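PDB 4CP6: choline binding protein PCPA from Streptococcus pneumoniae, which serves as a pneumococcal vaccine antigen, is probably held on the cell surface by binding choline, and carries a leucine-rich repeat region. Local coordinates for residues A[75-80]-A[106-111]; A[237-242]-A[263-268]; A[281-286]-A[308-313]. One frame throughout, in Å; residues are numbered along the deposited sequence.

Interaction 1 (A[75-80]-A[106-111]); sequences EVASQA and KIQKKG
In Ser78, which meets Lys109 across the contact, a chi1 of -64° turns OG away from its own carbonyl carbon. OG there donates to Lys109 O at 2.8 Å, in the carbonyl plane and on a lone pair. Glu75 CG takes the equivalent position (chi1 -54°), and its chain runs alongside that of Lys106, both pointing the same way. The closest approach of the two is Glu75 OE1 to Lys106 CE, 3.3 Å; NZ stays beyond salt-bridge range, and water 1 joins the charges by donating to OE1 and accepting weakly from NZ. Two backbone bonds fix the register: Val76 N to Lys106 O at 3.0 Å and Gln108 N to Val76 O at 2.9 Å. On the face away from Glu75, Val76 CB packs loosely on Ile107 CG1 at 4.3 Å. Farther along, Gln79 N reaches Lys110 O at 3.0 Å from above the carbonyl plane, and water 2 accepts from both Gln79 NE2 and Lys110 NZ. Gln79 OE1 is hydrogen-bonded to Tyr84 OH. Two parallel strand ends, each followed by a type II turn and stacked in register, fit successive coils of the leucine-rich repeat solenoid to which the family assignment points.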
ATOM      1  N   GLU A  75      24.014  14.834   3.986  1.00 12.30           N
ATOM      2  CA  GLU A  75      22.585  14.553   4.120  1.00 12.30           C
ATOM      3  C   GLU A  75      21.730  15.622   3.518  1.00 13.89           C
ATOM      4  O   GLU A  75      22.103  16.803   3.525  1.00 13.29           O
ATOM      5  CB  GLU A  75      22.200  14.386   5.607  1.00 13.40           C
ATOM      6  CG  GLU A  75      23.036  13.338   6.330  1.00 15.86           C
ATOM      7  CD  GLU A  75      22.531  12.891   7.679  1.00 18.84           C
ATOM      8  OE1 GLU A  75      21.386  13.249   8.032  1.00 16.51           O
ATOM      9  OE2 GLU A  75      23.294  12.198   8.393  1.00 19.27           O
ATOM     10  N   VAL A  76      20.560  15.220   3.003  1.00 12.17           N
ATOM     11  CA  VAL A  76      19.519  16.148   2.595  1.00 11.38           C
ATOM     12  C   VAL A  76      18.587  16.257   3.811  1.00 13.83           C
ATOM     13  O   VAL A  76      17.998  15.244   4.237  1.00 12.89           O
ATOM     14  CB  VAL A  76      18.761  15.704   1.333  1.00 12.34           C
ATOM     15  CG1 VAL A  76      17.570  16.616   1.075  1.00 12.25           C
ATOM     16  CG2 VAL A  76      19.702  15.686   0.121  1.00 12.09           C
ATOM     17  N   ALA A  77      18.474  17.470   4.390  1.00 12.98           N
ATOM     18  CA  ALA A  77      17.641  17.653   5.570  1.00 12.19           C
ATOM     19  C   ALA A  77      16.155  17.515   5.255  1.00 13.15           C
ATOM     20  O   ALA A  77      15.717  17.791   4.134  1.00 12.48           O
ATOM     21  CB  ALA A  77      17.896  19.025   6.168  1.00 13.53           C
ATOM     22  N   SER A  78      15.342  17.199   6.284  1.00 12.01           N
ATOM     23  CA  SER A  78      13.908  17.175   6.101  1.00 11.67           C
ATOM     24  C   SER A  78      13.455  18.534   5.530  1.00 14.46           C
ATOM     25  O   SER A  78      13.929  19.602   5.975  1.00 13.69           O
ATOM     26  CB  SER A  78      13.200  16.956   7.428  1.00 15.29           C
ATOM     27  OG  SER A  78      13.566  15.679   7.912  1.00 17.04           O
ATOM     28  N   GLN A  79      12.522  18.507   4.562  1.00 13.70           N
ATOM     29  CA  GLN A  79      11.943  19.681   3.902  1.00 14.06           C
ATOM     30  C   GLN A  79      12.914  20.443   3.007  1.00 13.89           C
ATOM     31  O   GLN A  79      12.461  21.349   2.323  1.00 14.38           O
ATOM     32  CB  GLN A  79      11.333  20.676   4.939  1.00 15.80           C
ATOM     33  CG  GLN A  79      10.459  20.044   6.038  1.00 16.95           C
ATOM     34  CD  GLN A  79       9.179  19.430   5.530  1.00 21.74           C
ATOM     35  OE1 GLN A  79       8.700  19.734   4.429  1.00 23.02           O
ATOM     36  NE2 GLN A  79       8.630  18.501   6.286  1.00 20.31           N
ATOM     37  N   ALA A  80      14.215  20.077   2.954  1.00 13.07           N
ATOM     38  CA  ALA A  80      15.165  20.920   2.202  1.00 12.71           C
ATOM     39  C   ALA A  80      14.775  21.175   0.762  1.00 16.26           C
ATOM     40  O   ALA A  80      14.866  22.320   0.287  1.00 15.39           O
ATOM     41  CB  ALA A  80      16.566  20.338   2.273  1.00 12.90           C
ATOM     42  N   LYS A 106      22.361  10.119   3.202  1.00 12.99           N
ATOM     43  CA  LYS A 106      21.005   9.966   3.707  1.00 12.39           C
ATOM     44  C   LYS A 106      20.135  11.070   3.194  1.00 13.80           C
ATOM     45  O   LYS A 106      20.564  12.226   3.160  1.00 13.53           O
ATOM     46  CB  LYS A 106      21.015   9.993   5.243  1.00 14.41           C
ATOM     47  CG  LYS A 106      19.645   9.755   5.873  1.00 18.91           C
ATOM     48  CD  LYS A 106      19.720   9.160   7.266  1.00 35.08           C
ATOM     49  CE  LYS A 106      20.186  10.144   8.304  1.00 46.26           C
ATOM     50  NZ  LYS A 106      19.984   9.636   9.692  1.00 57.19           N
ATOM     51  N   ILE A 107      18.910  10.744   2.835  1.00 12.31           N
ATOM     52  CA  ILE A 107      17.844  11.692   2.521  1.00 10.80           C
ATOM     53  C   ILE A 107      16.887  11.567   3.697  1.00 11.91           C
ATOM     54  O   ILE A 107      16.297  10.498   3.921  1.00 12.05           O
ATOM     55  CB  ILE A 107      17.162  11.437   1.168  1.00 12.73           C
ATOM     56  CG1 ILE A 107      18.165  11.705   0.011  1.00 12.47           C
ATOM     57  CG2 ILE A 107      15.919  12.360   1.058  1.00 12.31           C
ATOM     58  CD1 ILE A 107      17.715  11.152  -1.387  1.00 14.85           C
ATOM     59  N   GLN A 108      16.809  12.600   4.518  1.00 11.14           N
ATOM     60  CA  GLN A 108      15.945  12.618   5.694  1.00 11.19           C
ATOM     61  C   GLN A 108      14.462  12.624   5.307  1.00 11.71           C
ATOM     62  O   GLN A 108      14.100  12.846   4.142  1.00 11.88           O
ATOM     63  CB  GLN A 108      16.268  13.835   6.569  1.00 12.92           C
ATOM     64  CG  GLN A 108      17.647  13.724   7.226  1.00 13.20           C
ATOM     65  CD  GLN A 108      18.076  14.978   7.948  1.00 16.75           C
ATOM     66  OE1 GLN A 108      19.297  15.214   8.184  1.00 17.31           O
ATOM     67  NE2 GLN A 108      17.117  15.809   8.299  1.00 12.12           N
ATOM     68  N   LYS A 109      13.593  12.409   6.307  1.00 11.18           N
ATOM     69  CA  LYS A 109      12.151  12.354   6.049  1.00 11.57           C
ATOM     70  C   LYS A 109      11.677  13.605   5.333  1.00 11.20           C
ATOM     71  O   LYS A 109      12.103  14.718   5.679  1.00 10.97           O
ATOM     72  CB  LYS A 109      11.327  12.147   7.337  1.00 14.71           C
ATOM     73  CG  LYS A 109      11.602  13.137   8.439  1.00 19.72           C
ATOM     74  CD  LYS A 109      10.860  12.750   9.717  1.00 27.12           C
ATOM     75  CE  LYS A 109      10.995  13.869  10.715  1.00 31.05           C
ATOM     76  NZ  LYS A 109      10.050  13.713  11.853  1.00 39.68           N
ATOM     77  N   LYS A 110      10.845  13.436   4.304  1.00 10.70           N
ATOM     78  CA  LYS A 110      10.292  14.573   3.557  1.00 10.42           C
ATOM     79  C   LYS A 110      11.372  15.465   2.944  1.00 12.82           C
ATOM     80  O   LYS A 110      11.099  16.637   2.644  1.00 12.00           O
ATOM     81  CB  LYS A 110       9.323  15.373   4.455  1.00 12.75           C
ATOM     82  CG  LYS A 110       8.058  14.558   4.734  1.00 13.88           C
ATOM     83  CD  LYS A 110       6.977  15.329   5.414  1.00 21.66           C
ATOM     84  CE  LYS A 110       5.732  14.476   5.365  1.00 16.98           C
ATOM     85  NZ  LYS A 110       4.551  15.241   5.878  1.00 31.59           N
ATOM     86  N   GLY A 111      12.560  14.912   2.655  1.00 11.07           N
ATOM     87  CA  GLY A 111      13.606  15.748   2.046  1.00 11.76           C
ATOM     88  C   GLY A 111      13.197  16.337   0.709  1.00 12.66           C
ATOM     89  O   GLY A 111      13.654  17.433   0.360  1.00 12.47           O
TER
HETATM   90  O   HOH W   1      20.132  12.609  10.259  1.00 27.61           O
HETATM   91  O   HOH W   2       5.730  18.100   6.744  1.00 41.04           O

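Interaction 2 (A[237-242]-A[263-268]); sequences TQLIYY and YSFNKN
Tyr242 and Phe265 supply the aromatic part of this contact. Tyr242 CG lies anti to its backbone N (chi1 -172°), which carries it toward Phe265. The two ring planes are 18° apart but slid so far that they scarcely overlap. What sits over the Phe265 face is instead the Tyr242 methylene: CB stands 3.6 Å above the plane, offset toward the rim, in a CH-pi contact. In return Phe265 CE2 lies over one face of the tyrosine ring, 3.5 Å from Tyr242 CG. The Tyr242 ring also meets Tyr251 edge-to-face.

Among the apolar contacts, Leu239 meets the phenylalanine at about a right angle, CD1 reaching Phe265 CZ at 4.0 Å, while its other branch, CD2, touches Ser264 CB.

Direct polar bonding is a single backbone link, Tyr242 N to Ser264 O at 2.8 Å, almost straight at 169° and in the carbonyl plane. Ser264 OG turns elsewhere, to Ala261 O. Tyr241 brings its ring edge to Tyr263 O, which lies near the ring plane.

Two waters add bridges. Water 3 lies 2.7 Å from Tyr241 OH and 2.8 Å from Asn266 O, to which it probably donates; water 4 donates to Tyr242 O at 2.7 Å and to Asn266 O, and accepts weakly from Asn268 ND2. The oxygen of that last amide binds Leu271 N.

Strand 238-241 pairs antiparallel with 230-233, where a classic beta bulge sets Ile240 and Tyr241 together across from Leu231, and parallel with 259-260. The contact thus joins a hairpin strand to the next coil of a leucine-rich repeat solenoid.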
ATOM      1  N   THR A 237       3.766 -19.250   0.725  1.00 12.12           N
ATOM      2  CA  THR A 237       2.740 -19.252   1.768  1.00 12.39           C
ATOM      3  C   THR A 237       1.998 -17.925   1.836  1.00 13.68           C
ATOM      4  O   THR A 237       0.868 -17.890   2.334  1.00 13.24           O
ATOM      5  CB  THR A 237       3.305 -19.609   3.131  1.00 14.10           C
ATOM      6  OG1 THR A 237       4.243 -18.609   3.574  1.00 15.98           O
ATOM      7  CG2 THR A 237       3.903 -21.014   3.147  1.00 13.84           C
ATOM      8  N   GLN A 238       2.633 -16.832   1.371  1.00 11.74           N
ATOM      9  CA  GLN A 238       2.004 -15.507   1.414  1.00 10.88           C
ATOM     10  C   GLN A 238       1.861 -14.995   0.018  1.00 11.79           C
ATOM     11  O   GLN A 238       2.877 -14.842  -0.676  1.00 11.45           O
ATOM     12  CB  GLN A 238       2.841 -14.510   2.266  1.00 11.79           C
ATOM     13  CG  GLN A 238       3.164 -15.013   3.684  1.00 18.27           C
ATOM     14  CD  GLN A 238       4.100 -14.130   4.457  1.00 48.07           C
ATOM     15  OE1 GLN A 238       5.276 -14.459   4.660  1.00 44.07           O
ATOM     16  NE2 GLN A 238       3.571 -13.038   4.981  1.00 49.50           N
ATOM     17  N   LEU A 239       0.626 -14.703  -0.423  1.00 10.96           N
ATOM     18  CA  LEU A 239       0.412 -14.018  -1.681  1.00  9.94           C
ATOM     19  C   LEU A 239       0.413 -12.546  -1.262  1.00 11.35           C
ATOM     20  O   LEU A 239      -0.503 -12.082  -0.563  1.00 11.15           O
ATOM     21  CB  LEU A 239      -0.893 -14.459  -2.375  1.00  9.86           C
ATOM     22  CG  LEU A 239      -1.049 -13.975  -3.803  1.00 12.26           C
ATOM     23  CD1 LEU A 239      -2.123 -14.820  -4.536  1.00 13.08           C
ATOM     24  CD2 LEU A 239      -1.381 -12.449  -3.882  1.00 13.36           C
ATOM     25  N   ILE A 240       1.492 -11.834  -1.634  1.00  9.45           N
ATOM     26  CA  ILE A 240       1.681 -10.471  -1.173  1.00  9.50           C
ATOM     27  C   ILE A 240       0.939  -9.475  -2.060  1.00 10.65           C
ATOM     28  O   ILE A 240       0.259  -8.585  -1.539  1.00 10.48           O
ATOM     29  CB  ILE A 240       3.189 -10.145  -1.078  1.00 10.63           C
ATOM     30  CG1 ILE A 240       3.875 -11.105  -0.081  1.00 10.93           C
ATOM     31  CG2 ILE A 240       3.431  -8.665  -0.650  1.00 10.79           C
ATOM     32  CD1 ILE A 240       5.407 -11.038  -0.093  1.00 13.07           C
ATOM     33  N   TYR A 241       1.117  -9.571  -3.388  1.00  9.69           N
ATOM     34  CA  TYR A 241       0.474  -8.593  -4.254  1.00 10.02           C
ATOM     35  C   TYR A 241       0.171  -9.146  -5.611  1.00  9.87           C
ATOM     36  O   TYR A 241       1.077  -9.647  -6.295  1.00 11.20           O
ATOM     37  CB  TYR A 241       1.313  -7.305  -4.365  1.00 10.38           C
ATOM     38  CG  TYR A 241       0.580  -6.230  -5.145  1.00  8.89           C
ATOM     39  CD1 TYR A 241      -0.653  -5.738  -4.707  1.00  9.96           C
ATOM     40  CD2 TYR A 241       1.085  -5.746  -6.352  1.00 10.37           C
ATOM     41  CE1 TYR A 241      -1.351  -4.784  -5.443  1.00 10.40           C
ATOM     42  CE2 TYR A 241       0.421  -4.755  -7.066  1.00 10.44           C
ATOM     43  CZ  TYR A 241      -0.805  -4.292  -6.623  1.00 10.88           C
ATOM     44  OH  TYR A 241      -1.503  -3.362  -7.371  1.00 11.55           O
ATOM     45  N   TYR A 242      -1.113  -9.020  -6.029  1.00 10.35           N
ATOM     46  CA  TYR A 242      -1.567  -9.399  -7.355  1.00 10.79           C
ATOM     47  C   TYR A 242      -1.713  -8.076  -8.115  1.00 11.29           C
ATOM     48  O   TYR A 242      -2.576  -7.250  -7.763  1.00 11.16           O
ATOM     49  CB  TYR A 242      -2.899 -10.108  -7.231  1.00 11.17           C
ATOM     50  CG  TYR A 242      -3.357 -10.714  -8.544  1.00 11.49           C
ATOM     51  CD1 TYR A 242      -4.013  -9.941  -9.500  1.00 13.77           C
ATOM     52  CD2 TYR A 242      -3.208 -12.074  -8.793  1.00 11.68           C
ATOM     53  CE1 TYR A 242      -4.480 -10.504 -10.687  1.00 14.64           C
ATOM     54  CE2 TYR A 242      -3.680 -12.648  -9.973  1.00 12.56           C
ATOM     55  CZ  TYR A 242      -4.295 -11.856 -10.920  1.00 15.15           C
ATOM     56  OH  TYR A 242      -4.791 -12.440 -12.061  1.00 16.87           O
ATOM     57  N   TYR A 263      -4.531  -5.754   1.286  1.00  9.55           N
ATOM     58  CA  TYR A 263      -4.511  -5.006   0.018  1.00  9.44           C
ATOM     59  C   TYR A 263      -3.953  -5.820  -1.170  1.00  9.57           C
ATOM     60  O   TYR A 263      -3.678  -5.234  -2.237  1.00  9.84           O
ATOM     61  CB  TYR A 263      -3.699  -3.700   0.192  1.00 10.44           C
ATOM     62  CG  TYR A 263      -4.435  -2.660   1.013  1.00  8.71           C
ATOM     63  CD1 TYR A 263      -4.308  -2.615   2.402  1.00 10.11           C
ATOM     64  CD2 TYR A 263      -5.281  -1.738   0.404  1.00 10.79           C
ATOM     65  CE1 TYR A 263      -4.973  -1.652   3.151  1.00 10.29           C
ATOM     66  CE2 TYR A 263      -5.945  -0.766   1.146  1.00 10.87           C
ATOM     67  CZ  TYR A 263      -5.800  -0.741   2.520  1.00 10.57           C
ATOM     68  OH  TYR A 263      -6.463   0.261   3.224  1.00 13.44           O
ATOM     69  N   SER A 264      -3.874  -7.155  -1.037  1.00  8.16           N
ATOM     70  CA  SER A 264      -3.246  -7.937  -2.104  1.00  9.39           C
ATOM     71  C   SER A 264      -3.927  -7.901  -3.470  1.00 11.37           C
ATOM     72  O   SER A 264      -3.220  -8.096  -4.467  1.00 10.84           O
ATOM     73  CB  SER A 264      -3.037  -9.382  -1.691  1.00 10.30           C
ATOM     74  OG  SER A 264      -4.229  -9.949  -1.160  1.00 10.78           O
ATOM     75  N   PHE A 265      -5.260  -7.721  -3.551  1.00 10.21           N
ATOM     76  CA  PHE A 265      -5.979  -7.607  -4.843  1.00  9.76           C
ATOM     77  C   PHE A 265      -6.676  -6.257  -4.887  1.00 11.13           C
ATOM     78  O   PHE A 265      -7.669  -6.087  -5.608  1.00 10.88           O
ATOM     79  CB  PHE A 265      -7.025  -8.743  -5.053  1.00 10.56           C
ATOM     80  CG  PHE A 265      -6.439 -10.118  -5.233  1.00  9.41           C
ATOM     81  CD1 PHE A 265      -5.904 -10.814  -4.150  1.00 11.30           C
ATOM     82  CD2 PHE A 265      -6.443 -10.735  -6.486  1.00 10.76           C
ATOM     83  CE1 PHE A 265      -5.409 -12.121  -4.309  1.00 11.05           C
ATOM     84  CE2 PHE A 265      -5.958 -12.039  -6.639  1.00 10.82           C
ATOM     85  CZ  PHE A 265      -5.415 -12.713  -5.561  1.00  9.83           C
ATOM     86  N   ASN A 266      -6.158  -5.271  -4.158  1.00  9.61           N
ATOM     87  CA  ASN A 266      -6.759  -3.951  -4.155  1.00 10.28           C
ATOM     88  C   ASN A 266      -6.744  -3.342  -5.561  1.00 11.15           C
ATOM     89  O   ASN A 266      -5.737  -3.437  -6.258  1.00 11.68           O
ATOM     90  CB  ASN A 266      -6.002  -3.054  -3.183  1.00 10.74           C
ATOM     91  CG  ASN A 266      -6.588  -1.701  -2.985  1.00 10.93           C
ATOM     92  OD1 ASN A 266      -7.830  -1.538  -2.779  1.00 14.04           O
ATOM     93  ND2 ASN A 266      -5.743  -0.743  -2.894  1.00  8.56           N
ATOM     94  N   LYS A 267      -7.831  -2.659  -5.925  1.00 10.64           N
ATOM     95  CA  LYS A 267      -7.993  -1.943  -7.209  1.00 10.35           C
ATOM     96  C   LYS A 267      -7.961  -2.864  -8.414  1.00 12.53           C
ATOM     97  O   LYS A 267      -7.782  -2.381  -9.528  1.00 13.44           O
ATOM     98  CB  LYS A 267      -6.923  -0.829  -7.365  1.00 11.52           C
ATOM     99  CG  LYS A 267      -6.928   0.246  -6.261  1.00 15.56           C
ATOM    100  CD  LYS A 267      -8.234   1.064  -6.376  1.00 19.51           C
ATOM    101  CE  LYS A 267      -8.432   2.156  -5.377  1.00 28.13           C
ATOM    102  NZ  LYS A 267      -9.779   2.759  -5.596  1.00 27.12           N
ATOM    103  N   ASN A 268      -8.124  -4.155  -8.219  1.00 11.56           N
ATOM    104  CA  ASN A 268      -8.024  -5.095  -9.315  1.00 11.55           C
ATOM    105  C   ASN A 268      -8.999  -4.743 -10.435  1.00 14.27           C
ATOM    106  O   ASN A 268     -10.200  -4.606 -10.192  1.00 14.36           O
ATOM    107  CB  ASN A 268      -8.268  -6.482  -8.793  1.00 12.81           C
ATOM    108  CG  ASN A 268      -7.987  -7.506  -9.848  1.00 19.15           C
ATOM    109  OD1 ASN A 268      -8.817  -7.728 -10.727  1.00 16.53           O
ATOM    110  ND2 ASN A 268      -6.756  -8.008  -9.882  1.00 14.97           N
TER
HETATM  111  O   HOH W   3      -3.295  -2.078  -5.871  1.00 11.86           O
HETATM  112  O   HOH W   4      -5.071  -6.180  -7.685  1.00 12.90           O

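Interaction 3 (A[281-286]-A[308-313]); sequences EKIGTF and RLAFYG
The Phe286 ring has Leu309 CB over the centre of one face, 4.0 Å above the plane, and Arg308 NH1 in plane at its edge, 3.5 Å from Phe286 CE1. Water 5 lies in that plane too. The guanidinium is turned 73° from the ring, and one of its own faces carries Leu309 CD1, 3.6 Å above its centre. Leu309 is therefore shared by three flat groups, since its CD2 also lies over a face of Tyr312, displaced toward the rim. Tyr312 CD2 approaches Phe286 CE2 at 4.0 Å, the two side chains running side by side. The Phe286 ring stacks besides with Tyr263.

In the backbone, Arg308 O accepts two hydrogen bonds. Thr285 OG1, anti to its backbone N (chi1 -170°), donates at 2.6 Å to Arg308 O from a position tilted 28° from the carbonyl plane. Phe286 N binds the same Arg308 O at 3.0 Å. The next carbonyl along receives a CA-H...O contact, Phe286 CA to Leu309 O at 3.2 Å. Toward the interior, Ile283 CG2 packs on Ala310 CB at 3.9 Å.

Water 5 completes a polar chain: it accepts from Arg308 NH1 and donates to Thr285 OG1, which in turn donates a hydrogen bond to Arg308 O. An arginine nitrogen at a ring's edge gains little of the cation-pi attraction offered by a face, so the guanidinium is probably steadied here by the water and by leucine packing, while the carbonyl with two donors ties the chain at Thr285-Phe286 to that at Arg308.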
ATOM      1  N   GLU A 281      -5.742 -19.971   5.021  1.00 11.25           N
ATOM      2  CA  GLU A 281      -6.343 -19.727   6.327  1.00 11.36           C
ATOM      3  C   GLU A 281      -6.839 -18.308   6.551  1.00 11.44           C
ATOM      4  O   GLU A 281      -7.736 -18.117   7.368  1.00 11.39           O
ATOM      5  CB  GLU A 281      -5.333 -20.003   7.452  1.00 13.85           C
ATOM      6  CG  GLU A 281      -4.784 -21.424   7.460  1.00 21.92           C
ATOM      7  CD  GLU A 281      -3.560 -21.637   8.335  1.00 40.27           C
ATOM      8  OE1 GLU A 281      -2.960 -20.643   8.810  1.00 34.62           O
ATOM      9  OE2 GLU A 281      -3.185 -22.815   8.526  1.00 33.45           O
ATOM     10  N   LYS A 282      -6.215 -17.326   5.915  1.00 10.65           N
ATOM     11  CA  LYS A 282      -6.506 -15.929   6.203  1.00 10.42           C
ATOM     12  C   LYS A 282      -6.553 -15.056   4.986  1.00 12.58           C
ATOM     13  O   LYS A 282      -5.681 -15.142   4.116  1.00 11.44           O
ATOM     14  CB  LYS A 282      -5.415 -15.438   7.191  1.00 11.74           C
ATOM     15  CG  LYS A 282      -5.470 -13.948   7.536  1.00 13.08           C
ATOM     16  CD  LYS A 282      -4.398 -13.654   8.577  1.00 17.90           C
ATOM     17  CE  LYS A 282      -4.487 -12.262   9.099  1.00 28.51           C
ATOM     18  NZ  LYS A 282      -3.401 -12.019  10.092  1.00 32.27           N
ATOM     19  N   ILE A 283      -7.547 -14.157   4.972  1.00 10.17           N
ATOM     20  CA  ILE A 283      -7.691 -13.130   3.946  1.00  9.84           C
ATOM     21  C   ILE A 283      -7.495 -11.782   4.651  1.00 10.94           C
ATOM     22  O   ILE A 283      -8.283 -11.423   5.546  1.00 10.35           O
ATOM     23  CB  ILE A 283      -9.068 -13.210   3.257  1.00 11.84           C
ATOM     24  CG1 ILE A 283      -9.178 -14.543   2.500  1.00 11.94           C
ATOM     25  CG2 ILE A 283      -9.307 -12.003   2.352  1.00 12.26           C
ATOM     26  CD1 ILE A 283     -10.575 -14.839   1.962  1.00 12.66           C
ATOM     27  N   GLY A 284      -6.437 -11.065   4.261  1.00 10.57           N
ATOM     28  CA  GLY A 284      -6.052  -9.797   4.879  1.00  9.80           C
ATOM     29  C   GLY A 284      -7.023  -8.657   4.668  1.00 10.56           C
ATOM     30  O   GLY A 284      -7.848  -8.675   3.749  1.00 10.17           O
ATOM     31  N   THR A 285      -6.841  -7.591   5.454  1.00  9.29           N
ATOM     32  CA  THR A 285      -7.711  -6.421   5.370  1.00  9.22           C
ATOM     33  C   THR A 285      -7.645  -5.794   3.961  1.00 10.16           C
ATOM     34  O   THR A 285      -6.573  -5.716   3.348  1.00  9.63           O
ATOM     35  CB  THR A 285      -7.428  -5.453   6.543  1.00 10.63           C
ATOM     36  OG1 THR A 285      -8.428  -4.437   6.571  1.00 11.74           O
ATOM     37  CG2 THR A 285      -6.074  -4.776   6.421  1.00 10.28           C
ATOM     38  N   PHE A 286      -8.805  -5.336   3.433  1.00  9.03           N
ATOM     39  CA  PHE A 286      -8.909  -4.743   2.103  1.00  8.64           C
ATOM     40  C   PHE A 286      -8.401  -5.671   1.001  1.00 10.14           C
ATOM     41  O   PHE A 286      -8.072  -5.183  -0.095  1.00 10.18           O
ATOM     42  CB  PHE A 286      -8.183  -3.392   2.050  1.00  9.55           C
ATOM     43  CG  PHE A 286      -8.815  -2.266   2.833  1.00 11.45           C
ATOM     44  CD1 PHE A 286      -8.610  -2.159   4.203  1.00 13.46           C
ATOM     45  CD2 PHE A 286      -9.567  -1.290   2.190  1.00 14.94           C
ATOM     46  CE1 PHE A 286      -9.179  -1.110   4.925  1.00 15.34           C
ATOM     47  CE2 PHE A 286     -10.143  -0.246   2.915  1.00 15.42           C
ATOM     48  CZ  PHE A 286      -9.949  -0.171   4.273  1.00 14.58           C
ATOM     49  N   ARG A 308     -11.050  -6.948   8.093  1.00 10.16           N
ATOM     50  CA  ARG A 308     -11.805  -5.748   7.801  1.00  9.14           C
ATOM     51  C   ARG A 308     -11.816  -5.355   6.332  1.00 11.25           C
ATOM     52  O   ARG A 308     -10.766  -5.284   5.695  1.00 10.14           O
ATOM     53  CB  ARG A 308     -11.259  -4.593   8.668  1.00 11.14           C
ATOM     54  CG  ARG A 308     -11.787  -3.197   8.323  1.00 12.11           C
ATOM     55  CD  ARG A 308     -11.456  -2.182   9.420  1.00 13.96           C
ATOM     56  NE  ARG A 308     -11.993  -0.855   9.079  1.00 15.00           N
ATOM     57  CZ  ARG A 308     -11.321   0.128   8.490  1.00 18.66           C
ATOM     58  NH1 ARG A 308     -10.052  -0.040   8.144  1.00 17.33           N
ATOM     59  NH2 ARG A 308     -11.915   1.296   8.253  1.00 20.16           N
ATOM     60  N   LEU A 309     -12.995  -5.112   5.794  1.00 10.09           N
ATOM     61  CA  LEU A 309     -13.196  -4.606   4.443  1.00  9.86           C
ATOM     62  C   LEU A 309     -12.507  -5.460   3.398  1.00 10.68           C
ATOM     63  O   LEU A 309     -12.114  -4.954   2.349  1.00 10.64           O
ATOM     64  CB  LEU A 309     -12.844  -3.104   4.329  1.00 10.65           C
ATOM     65  CG  LEU A 309     -13.817  -2.192   5.112  1.00 13.02           C
ATOM     66  CD1 LEU A 309     -13.188  -0.824   5.397  1.00 14.56           C
ATOM     67  CD2 LEU A 309     -15.123  -2.044   4.351  1.00 14.02           C
ATOM     68  N   ALA A 310     -12.481  -6.779   3.613  1.00  9.14           N
ATOM     69  CA  ALA A 310     -11.898  -7.658   2.590  1.00  9.94           C
ATOM     70  C   ALA A 310     -12.772  -7.634   1.313  1.00 10.96           C
ATOM     71  O   ALA A 310     -12.243  -7.688   0.207  1.00 10.43           O
ATOM     72  CB  ALA A 310     -11.807  -9.090   3.120  1.00 11.06           C
ATOM     73  N   PHE A 311     -14.102  -7.581   1.481  1.00 10.52           N
ATOM     74  CA  PHE A 311     -15.072  -7.507   0.393  1.00  8.72           C
ATOM     75  C   PHE A 311     -15.674  -6.120   0.462  1.00 10.86           C
ATOM     76  O   PHE A 311     -16.554  -5.862   1.286  1.00 12.03           O
ATOM     77  CB  PHE A 311     -16.141  -8.600   0.543  1.00 10.47           C
ATOM     78  CG  PHE A 311     -15.552  -9.983   0.413  1.00 11.71           C
ATOM     79  CD1 PHE A 311     -15.227 -10.501  -0.834  1.00 14.19           C
ATOM     80  CD2 PHE A 311     -15.342 -10.767   1.530  1.00 13.45           C
ATOM     81  CE1 PHE A 311     -14.703 -11.791  -0.959  1.00 16.78           C
ATOM     82  CE2 PHE A 311     -14.795 -12.056   1.403  1.00 16.55           C
ATOM     83  CZ  PHE A 311     -14.503 -12.555   0.158  1.00 14.65           C
ATOM     84  N   TYR A 312     -15.173  -5.215  -0.365  1.00 10.01           N
ATOM     85  CA  TYR A 312     -15.550  -3.805  -0.296  1.00 10.16           C
ATOM     86  C   TYR A 312     -15.518  -3.227  -1.679  1.00 13.04           C
ATOM     87  O   TYR A 312     -14.474  -3.198  -2.312  1.00 12.18           O
ATOM     88  CB  TYR A 312     -14.505  -3.099   0.578  1.00 11.38           C
ATOM     89  CG  TYR A 312     -14.652  -1.611   0.787  1.00 12.95           C
ATOM     90  CD1 TYR A 312     -15.907  -1.024   0.925  1.00 13.70           C
ATOM     91  CD2 TYR A 312     -13.530  -0.802   0.960  1.00 15.12           C
ATOM     92  CE1 TYR A 312     -16.043   0.325   1.246  1.00 15.34           C
ATOM     93  CE2 TYR A 312     -13.653   0.555   1.256  1.00 16.66           C
ATOM     94  CZ  TYR A 312     -14.913   1.115   1.390  1.00 18.46           C
ATOM     95  OH  TYR A 312     -15.051   2.460   1.703  1.00 21.55           O
ATOM     96  N   GLY A 313     -16.659  -2.775  -2.165  1.00 11.56           N
ATOM     97  CA  GLY A 313     -16.701  -2.166  -3.493  1.00 11.31           C
ATOM     98  C   GLY A 313     -16.517  -3.149  -4.632  1.00 12.73           C
ATOM     99  O   GLY A 313     -16.069  -2.765  -5.728  1.00 12.59           O
TER
HETATM  100  O   HOH W   5      -8.156  -2.271   8.174  1.00 18.81           O

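Overall arrangement
Interaction 2 is the core contact, made almost entirely by buried residues and mainly aromatic; interactions 1 and 3 are partly buried and bring in charged side chains, Glu75, Lys106 and Lys110 in the first and Arg308 in the other. Water bridges occur in all three. Interactions 2 and 3 are neighbours, centres about 10 Å apart: both reach the sheet holding strands 238-241 and 282-283, and Tyr263 N probably bonds Thr285 O. Interaction 1 lies in another sheet, near the amino-terminal end, its centre about 31 Å from that of interaction 2. It alone pairs two strands in register, whereas in the others a loop following one strand meets the other segment without strand pairing between the two. One repeat architecture is thus solved with different chemistry along its length.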